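Local coordinates for protein cyanophage-like gp41-1 intein (Metagenome, PDB 6QAZ) that probably carries out protein splicing as a naturally split intein, excising itself while joining the flanking polypeptides through a new peptide bond, at residues 22-25 and 26-29. Numbering follows the deposited sequence.
Sequences NIQV and GDLV
Asp27 turns its carboxylate back toward Gln24 through a chi1 of -92°, off the usual staggered value, while Gln24 holds CG between its own backbone N and carbonyl carbon (chi1 65°), which brings that methylene to 3.4 Å from Asp27 OD2. The same oxygen accepts the backbone N-H of Gln24, with N to OD2 2.8 Å and a nearly straight angle of 168° at the hydrogen; the lone pair used is the anti one, on the side away from OD1. In return Asp27 N donates to Gln24 O at 3.0 Å, tilted from the carbonyl plane, so that backbone and side chain of the aspartate hold both the backbone N-H and the backbone C=O of Gln24. Aspartate suits this place because its short side chain sets OD2 beside Gln24 N, three residues earlier, while its own backbone N still reaches Gln24 O. Water 1 bridges Asp27 OD2 and Asn22 O, lying 2.7 and 2.8 Å from them, and links the aspartate to the chain before the turn. The other oxygen, OD1, forms a salt bridge with Lys18, which probably helps keep the buried group ionised.

Alongside the carboxylate, Ile23 extends its CD1 to 3.6 Å from Asp27 OD2 and 4.0 Å from Val29 CG1. This branched, apolar side chain fits a buried place, where it also meets Val11, Thr13 and Val38. Val25 stays on the exposed outer side, with phi and psi suited to the first corner of the turn. At the second corner Gly26 has a positive phi, where a CB would press against Val25 O. The arrangement is a type II beta turn from Gln24 to Asp27, its closing aspartate also binding the first residue's N-H, and it leads into strand 28-31 of the all-beta, horseshoe-shaped HINT fold of inteins, where Asp27 and Val29 pair with strand 34-41.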
ATOM      1  N   ASN A  22      -6.391  11.496  -4.394  1.00 15.37           N
ATOM      2  CA  ASN A  22      -7.176  11.976  -5.536  1.00 15.53           C
ATOM      3  C   ASN A  22      -7.977  10.831  -6.179  1.00 14.99           C
ATOM      4  O   ASN A  22      -8.702  11.108  -7.124  1.00 17.21           O
ATOM      5  CB  ASN A  22      -6.262  12.659  -6.540  1.00 15.93           C
ATOM      6  CG  ASN A  22      -5.626  13.918  -6.006  1.00 16.73           C
ATOM      7  OD1 ASN A  22      -6.229  14.621  -5.191  1.00 18.60           O
ATOM      8  ND2 ASN A  22      -4.404  14.226  -6.422  1.00 19.44           N
ATOM      9  N   ILE A  23      -7.836   9.612  -5.715  1.00 14.63           N
ATOM     10  CA  ILE A  23      -8.547   8.457  -6.303  1.00 14.90           C
ATOM     11  C   ILE A  23     -10.034   8.565  -5.960  1.00 15.38           C
ATOM     12  O   ILE A  23     -10.418   8.974  -4.857  1.00 17.03           O
ATOM     13  CB  ILE A  23      -7.913   7.161  -5.797  1.00 15.27           C
ATOM     14  CG1 ILE A  23      -6.584   6.904  -6.492  1.00 15.84           C
ATOM     15  CG2 ILE A  23      -8.869   5.967  -5.890  1.00 17.42           C
ATOM     16  CD1 ILE A  23      -6.701   6.465  -7.924  1.00 16.95           C
ATOM     17  N   GLN A  24     -10.846   8.160  -6.920  1.00 15.75           N
ATOM     18  CA  GLN A  24     -12.311   8.148  -6.757  1.00 16.84           C
ATOM     19  C   GLN A  24     -12.850   6.783  -7.133  1.00 15.82           C
ATOM     20  O   GLN A  24     -12.214   6.015  -7.883  1.00 15.82           O
ATOM     21  CB  GLN A  24     -12.927   9.312  -7.507  0.50 19.56           C
ATOM     22  CG  GLN A  24     -12.735   9.212  -8.979  0.50 21.74           C
ATOM     23  CD  GLN A  24     -13.140  10.545  -9.559  0.50 23.70           C
ATOM     24  OE1 GLN A  24     -12.316  11.322 -10.026  0.50 27.39           O
ATOM     25  NE2 GLN A  24     -14.420  10.828  -9.464  0.50 21.52           N
ATOM     26  N   VAL A  25     -14.023   6.479  -6.635  1.00 16.23           N
ATOM     27  CA  VAL A  25     -14.723   5.257  -7.044  1.00 16.57           C
ATOM     28  C   VAL A  25     -14.837   5.256  -8.555  1.00 17.37           C
ATOM     29  O   VAL A  25     -15.161   6.274  -9.179  1.00 17.81           O
ATOM     30  CB  VAL A  25     -16.096   5.161  -6.379  0.80 19.56           C
ATOM     31  CG1 VAL A  25     -16.934   4.033  -6.982  0.80 24.05           C
ATOM     32  CG2 VAL A  25     -15.993   5.042  -4.864  0.80 20.47           C
ATOM     33  N   GLY A  26     -14.566   4.091  -9.135  1.00 17.38           N
ATOM     34  CA  GLY A  26     -14.566   3.903 -10.589  1.00 19.09           C
ATOM     35  C   GLY A  26     -13.208   4.034 -11.229  1.00 18.13           C
ATOM     36  O   GLY A  26     -13.061   3.583 -12.370  1.00 21.29           O
ATOM     37  N   ASP A  27     -12.231   4.631 -10.552  1.00 16.48           N
ATOM     38  CA  ASP A  27     -10.848   4.599 -11.061  1.00 16.18           C
ATOM     39  C   ASP A  27     -10.383   3.148 -11.163  1.00 15.10           C
ATOM     40  O   ASP A  27     -10.919   2.248 -10.521  1.00 15.85           O
ATOM     41  CB  ASP A  27      -9.869   5.342 -10.153  0.54 16.05           C
ATOM     42  CG  ASP A  27      -9.606   6.817 -10.439  0.54 17.65           C
ATOM     43  OD1 ASP A  27      -9.265   7.159 -11.579  0.54 20.73           O
ATOM     44  OD2 ASP A  27      -9.774   7.632  -9.492  0.54 17.92           O
ATOM     45  N   LEU A  28      -9.368   2.945 -11.976  1.00 15.41           N
ATOM     46  CA  LEU A  28      -8.693   1.655 -12.152  1.00 15.22           C
ATOM     47  C   LEU A  28      -7.246   1.794 -11.677  1.00 14.65           C
ATOM     48  O   LEU A  28      -6.592   2.767 -12.082  1.00 15.83           O
ATOM     49  CB  LEU A  28      -8.752   1.268 -13.626  1.00 15.85           C
ATOM     50  CG  LEU A  28     -10.118   0.781 -14.120  1.00 17.18           C
ATOM     51  CD1 LEU A  28     -10.180   0.816 -15.621  1.00 21.02           C
ATOM     52  CD2 LEU A  28     -10.437  -0.617 -13.600  1.00 19.00           C
ATOM     53  N   VAL A  29      -6.783   0.858 -10.852  1.00 14.31           N
ATOM     54  CA  VAL A  29      -5.412   0.909 -10.307  1.00 14.20           C
ATOM     55  C   VAL A  29      -4.685  -0.372 -10.627  1.00 13.93           C
ATOM     56  O   VAL A  29      -5.241  -1.479 -10.501  1.00 14.68           O
ATOM     57  CB  VAL A  29      -5.402   1.231  -8.813  1.00 14.46           C
ATOM     58  CG1 VAL A  29      -5.871   2.657  -8.572  1.00 15.71           C
ATOM     59  CG2 VAL A  29      -6.174   0.240  -7.971  1.00 14.63           C
TER
HETATM   60  O   HOH W   1      -9.541  10.347  -9.697  1.00 21.93           O